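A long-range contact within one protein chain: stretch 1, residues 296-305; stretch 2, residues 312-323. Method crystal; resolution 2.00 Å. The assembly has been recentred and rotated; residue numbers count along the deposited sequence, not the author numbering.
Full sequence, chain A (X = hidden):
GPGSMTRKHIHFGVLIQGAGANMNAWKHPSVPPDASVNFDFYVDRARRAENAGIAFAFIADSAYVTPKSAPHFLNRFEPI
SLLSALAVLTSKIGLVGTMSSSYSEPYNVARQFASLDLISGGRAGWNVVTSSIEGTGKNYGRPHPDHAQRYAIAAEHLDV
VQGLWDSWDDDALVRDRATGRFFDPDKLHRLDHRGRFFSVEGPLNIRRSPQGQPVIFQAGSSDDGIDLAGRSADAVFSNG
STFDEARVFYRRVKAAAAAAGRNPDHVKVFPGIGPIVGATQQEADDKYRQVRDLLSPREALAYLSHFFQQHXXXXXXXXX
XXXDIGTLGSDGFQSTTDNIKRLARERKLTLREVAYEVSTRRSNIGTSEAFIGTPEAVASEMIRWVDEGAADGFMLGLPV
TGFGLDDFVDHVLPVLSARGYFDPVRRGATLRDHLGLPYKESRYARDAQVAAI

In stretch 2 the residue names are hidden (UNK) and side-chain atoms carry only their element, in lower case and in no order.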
# COMPACT_ATOMS: atom_id res chain seq x y z
N SER A 296 -25.68 17.74 11.51
CA SER A 296 -27.07 17.97 11.96
C SER A 296 -27.06 18.82 13.25
O SER A 296 -26.05 18.90 13.94
CB SER A 296 -27.80 16.65 12.24
OG SER A 296 -27.19 15.96 13.33
N PRO A 297 -28.20 19.45 13.58
CA PRO A 297 -28.28 20.18 14.85
C PRO A 297 -27.90 19.34 16.08
O PRO A 297 -27.11 19.78 16.91
CB PRO A 297 -29.73 20.63 14.90
CG PRO A 297 -30.08 20.86 13.46
CD PRO A 297 -29.33 19.78 12.69
N ARG A 298 -28.39 18.11 16.14
CA ARG A 298 -28.04 17.22 17.23
C ARG A 298 -26.53 17.01 17.37
O ARG A 298 -26.01 16.95 18.50
CB ARG A 298 -28.70 15.86 17.04
CG ARG A 298 -28.33 14.87 18.13
CD ARG A 298 -28.95 13.53 17.87
NE ARG A 298 -30.40 13.65 17.87
CZ ARG A 298 -31.19 13.55 18.94
NH1 ARG A 298 -30.69 13.31 20.16
NH2 ARG A 298 -32.50 13.68 18.79
N GLU A 299 -25.84 16.85 16.24
CA GLU A 299 -24.40 16.59 16.27
C GLU A 299 -23.65 17.83 16.72
O GLU A 299 -22.70 17.74 17.51
CB GLU A 299 -23.89 16.15 14.91
CG GLU A 299 -24.17 14.70 14.55
CD GLU A 299 -23.75 14.41 13.12
OE1 GLU A 299 -22.61 13.91 12.92
OE2 GLU A 299 -24.54 14.74 12.20
N ALA A 300 -24.08 18.99 16.23
CA ALA A 300 -23.57 20.26 16.73
C ALA A 300 -23.73 20.36 18.25
O ALA A 300 -22.78 20.70 18.94
CB ALA A 300 -24.25 21.41 16.04
N LEU A 301 -24.91 20.06 18.77
CA LEU A 301 -25.16 20.11 20.23
C LEU A 301 -24.38 19.05 21.07
O LEU A 301 -23.93 19.34 22.18
CB LEU A 301 -26.66 19.97 20.53
CG LEU A 301 -27.61 21.04 20.00
CD1 LEU A 301 -29.06 20.72 20.42
CD2 LEU A 301 -27.21 22.40 20.49
N ALA A 302 -24.26 17.83 20.56
CA ALA A 302 -23.57 16.75 21.28
C ALA A 302 -22.12 17.15 21.53
O ALA A 302 -21.54 16.84 22.57
CB ALA A 302 -23.64 15.41 20.50
N TYR A 303 -21.54 17.85 20.56
CA TYR A 303 -20.19 18.32 20.67
C TYR A 303 -20.05 19.54 21.60
O TYR A 303 -19.05 19.69 22.30
CB TYR A 303 -19.60 18.58 19.27
CG TYR A 303 -18.10 18.79 19.29
CD1 TYR A 303 -17.24 17.74 19.58
CD2 TYR A 303 -17.56 20.05 19.03
CE1 TYR A 303 -15.86 17.93 19.62
CE2 TYR A 303 -16.19 20.26 19.06
CZ TYR A 303 -15.34 19.20 19.36
OH TYR A 303 -13.97 19.40 19.39
N LEU A 304 -21.05 20.43 21.63
CA LEU A 304 -21.11 21.46 22.67
C LEU A 304 -21.20 20.86 24.08
O LEU A 304 -20.60 21.36 25.04
CB LEU A 304 -22.36 22.33 22.51
CG LEU A 304 -22.38 23.76 21.98
CD1 LEU A 304 -23.72 24.32 22.43
CD2 LEU A 304 -21.22 24.65 22.46
N SER A 305 -22.02 19.81 24.20
CA SER A 305 -22.23 19.09 25.46
C SER A 305 -20.88 18.63 26.06
O SER A 305 -20.69 18.66 27.28
CB SER A 305 -23.16 17.88 25.19
OG SER A 305 -23.55 17.20 26.37
N UNK A 312 -27.22 18.70 28.68
CA UNK A 312 -28.17 18.33 27.64
C UNK A 312 -28.78 19.60 27.04
O UNK A 312 -29.78 20.14 27.53
c UNK A 312 -30.35 17.13 27.18
o UNK A 312 -30.09 17.29 25.96
o UNK A 312 -31.49 16.80 27.61
c UNK A 312 -29.26 17.40 28.19
N UNK A 313 -28.14 20.06 25.96
CA UNK A 313 -28.55 21.28 25.30
C UNK A 313 -29.79 21.07 24.42
O UNK A 313 -30.36 22.04 23.91
c UNK A 313 -26.34 22.55 25.22
c UNK A 313 -24.20 22.58 26.35
c UNK A 313 -25.53 24.59 26.23
c UNK A 313 -27.40 21.81 24.44
c UNK A 313 -25.19 21.90 25.64
c UNK A 313 -26.50 23.91 25.53
c UNK A 313 -24.37 23.92 26.66
N UNK A 314 -30.19 19.81 24.23
CA UNK A 314 -31.37 19.48 23.41
C UNK A 314 -32.67 20.03 24.01
O UNK A 314 -33.67 20.17 23.30
c UNK A 314 -31.48 17.95 23.19
o UNK A 314 -31.99 17.27 24.35
N UNK A 315 -32.68 20.33 25.31
CA UNK A 315 -33.88 20.93 25.94
C UNK A 315 -34.21 22.37 25.49
O UNK A 315 -35.33 22.81 25.65
c UNK A 315 -33.83 20.89 27.49
c UNK A 315 -33.73 19.44 27.97
c UNK A 315 -32.69 21.77 28.07
N UNK A 316 -33.24 23.10 24.93
CA UNK A 316 -33.42 24.52 24.62
C UNK A 316 -33.91 24.74 23.21
O UNK A 316 -33.59 23.96 22.31
c UNK A 316 -30.36 24.33 26.33
c UNK A 316 -31.53 25.43 28.56
c UNK A 316 -31.51 25.08 26.18
o UNK A 316 -29.81 24.46 29.90
c UNK A 316 -29.78 24.15 27.56
c UNK A 316 -32.12 25.29 24.83
c UNK A 316 -32.09 25.63 27.32
c UNK A 316 -30.38 24.68 28.68
N UNK A 317 -34.67 25.82 22.99
CA UNK A 317 -35.01 26.14 21.59
C UNK A 317 -33.76 26.51 20.78
O UNK A 317 -32.97 27.34 21.22
c UNK A 317 -35.65 27.91 23.05
c UNK A 317 -35.27 26.78 23.93
c UNK A 317 -35.95 27.33 21.72
N UNK A 318 -33.59 25.88 19.62
CA UNK A 318 -32.40 26.09 18.78
C UNK A 318 -32.22 27.54 18.38
O UNK A 318 -31.11 28.06 18.39
c UNK A 318 -32.44 25.20 17.53
c UNK A 318 -30.43 23.81 18.02
c UNK A 318 -32.27 22.86 16.59
c UNK A 318 -31.94 23.78 17.76
N UNK A 319 -33.33 28.20 18.06
CA UNK A 319 -33.28 29.55 17.52
C UNK A 319 -33.60 30.58 18.60
O UNK A 319 -33.78 31.75 18.30
o UNK A 319 -32.54 28.88 14.78
o UNK A 319 -34.50 27.89 14.68
c UNK A 319 -34.19 29.65 16.30
c UNK A 319 -33.72 28.75 15.17
N UNK A 320 -33.65 30.14 19.86
CA UNK A 320 -33.68 31.07 20.98
C UNK A 320 -32.26 31.51 21.33
O UNK A 320 -31.30 30.97 20.80
N UNK A 321 -32.13 32.49 22.25
CA UNK A 321 -30.80 32.93 22.70
C UNK A 321 -29.99 31.77 23.27
O UNK A 321 -30.56 30.81 23.77
c UNK A 321 -32.53 33.67 24.23
c UNK A 321 -33.21 33.21 22.95
c UNK A 321 -31.11 33.96 23.79
N UNK A 322 -28.67 31.85 23.17
CA UNK A 322 -27.82 30.86 23.83
C UNK A 322 -28.11 30.99 25.30
O UNK A 322 -28.12 32.12 25.82
c UNK A 322 -24.39 27.97 24.18
c UNK A 322 -25.23 28.91 23.61
c UNK A 322 -25.43 30.14 24.19
c UNK A 322 -26.35 31.14 23.57
c UNK A 322 -23.70 28.27 25.34
c UNK A 322 -23.89 29.50 25.94
c UNK A 322 -24.75 30.43 25.36
N UNK A 323 -28.35 29.87 26.00
CA UNK A 323 -28.80 29.99 27.40
C UNK A 323 -27.71 30.41 28.41
O UNK A 323 -26.52 30.20 28.17
c UNK A 323 -28.31 28.46 25.56
c UNK A 323 -29.29 28.58 27.73
c UNK A 323 -28.51 27.68 26.85
O HOH W 1 -26.61 18.51 23.98

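Position 312 carries two side-chain carbons, the second bearing two oxygens, and CA-to-CB points away from the helix of stretch 1. A carboxylate this short is aspartate, D312. At 313 one carbon leads into a six-carbon ring without a heteroatom, and its CA-to-CB bond points toward the helix; its CB lies 4.0 Å from L301 CD2. This is phenylalanine, F313. L304 CD1 sits 4.0 Å from the centroid of the F313 ring, 3° off the ring normal, a CH-pi contact over one face.

Position 314 has one carbon and one oxygen, and its CA is 4.0 Å from L301 CD1. Two side-chain atoms ending in oxygen fit serine, S314. Its OG donates a very short hydrogen bond of 2.5 Å to D312 OD1, which also accepts from S314 N at 3.1 Å, so D312 OD1 accepts from both the backbone and the side chain of S314, two residues on. Position 315 has three carbons, branched at the first, and its CA-to-CB bond points away from the helix: valine, V315. Position 316 has one carbon and a six-carbon ring bearing an oxygen, with nothing of stretch 1 within 4.5 Å; it is tyrosine, Y316, whose N donates to F313 O at 3.2 Å.

At 317 three carbons close onto the backbone nitrogen, out of reach of the helix: proline, P317. Position 318 shows four carbons forked at the second, packed against P297 and L301, and its CA-to-CB bond points toward the helix. The fork identifies leucine, L318; its CD1 lies 3.8 Å from P297 CB and its CD2 4.1 Å from L301 CD1. Position 319 repeats the two-carbon, two-oxygen pattern, far from stretch 1, and is aspartate, D319. Position 320 has no side-chain atom and is glycine, G320; it closes a type I turn from P317, with G320 N donating to P317 O at 3.2 Å. An ideal CB here would lie 3.0 Å from P317 CG.

Position 321, again a three-carbon ring onto nitrogen, is proline, P321, without contact. Position 322 has one carbon and an all-carbon six-membered ring whose end approaches L304: phenylalanine, F322, with L304 CD1 4.1 Å from F322 CE1, at the ring edge. Position 323 closes a third such ring, proline P323, beyond contact.

The contact is apolar, burying 400 Å² in total. P297, L301 and L304 lie along one helical side, and L318, F313 and F322 pack against them. No direct hydrogen bond crosses; instead one water accepts from F313 N at 2.9 Å and donates weakly to L301 O at 3.3 Å.

Stretch 2 (312-323) DFSVYPLDGPFP
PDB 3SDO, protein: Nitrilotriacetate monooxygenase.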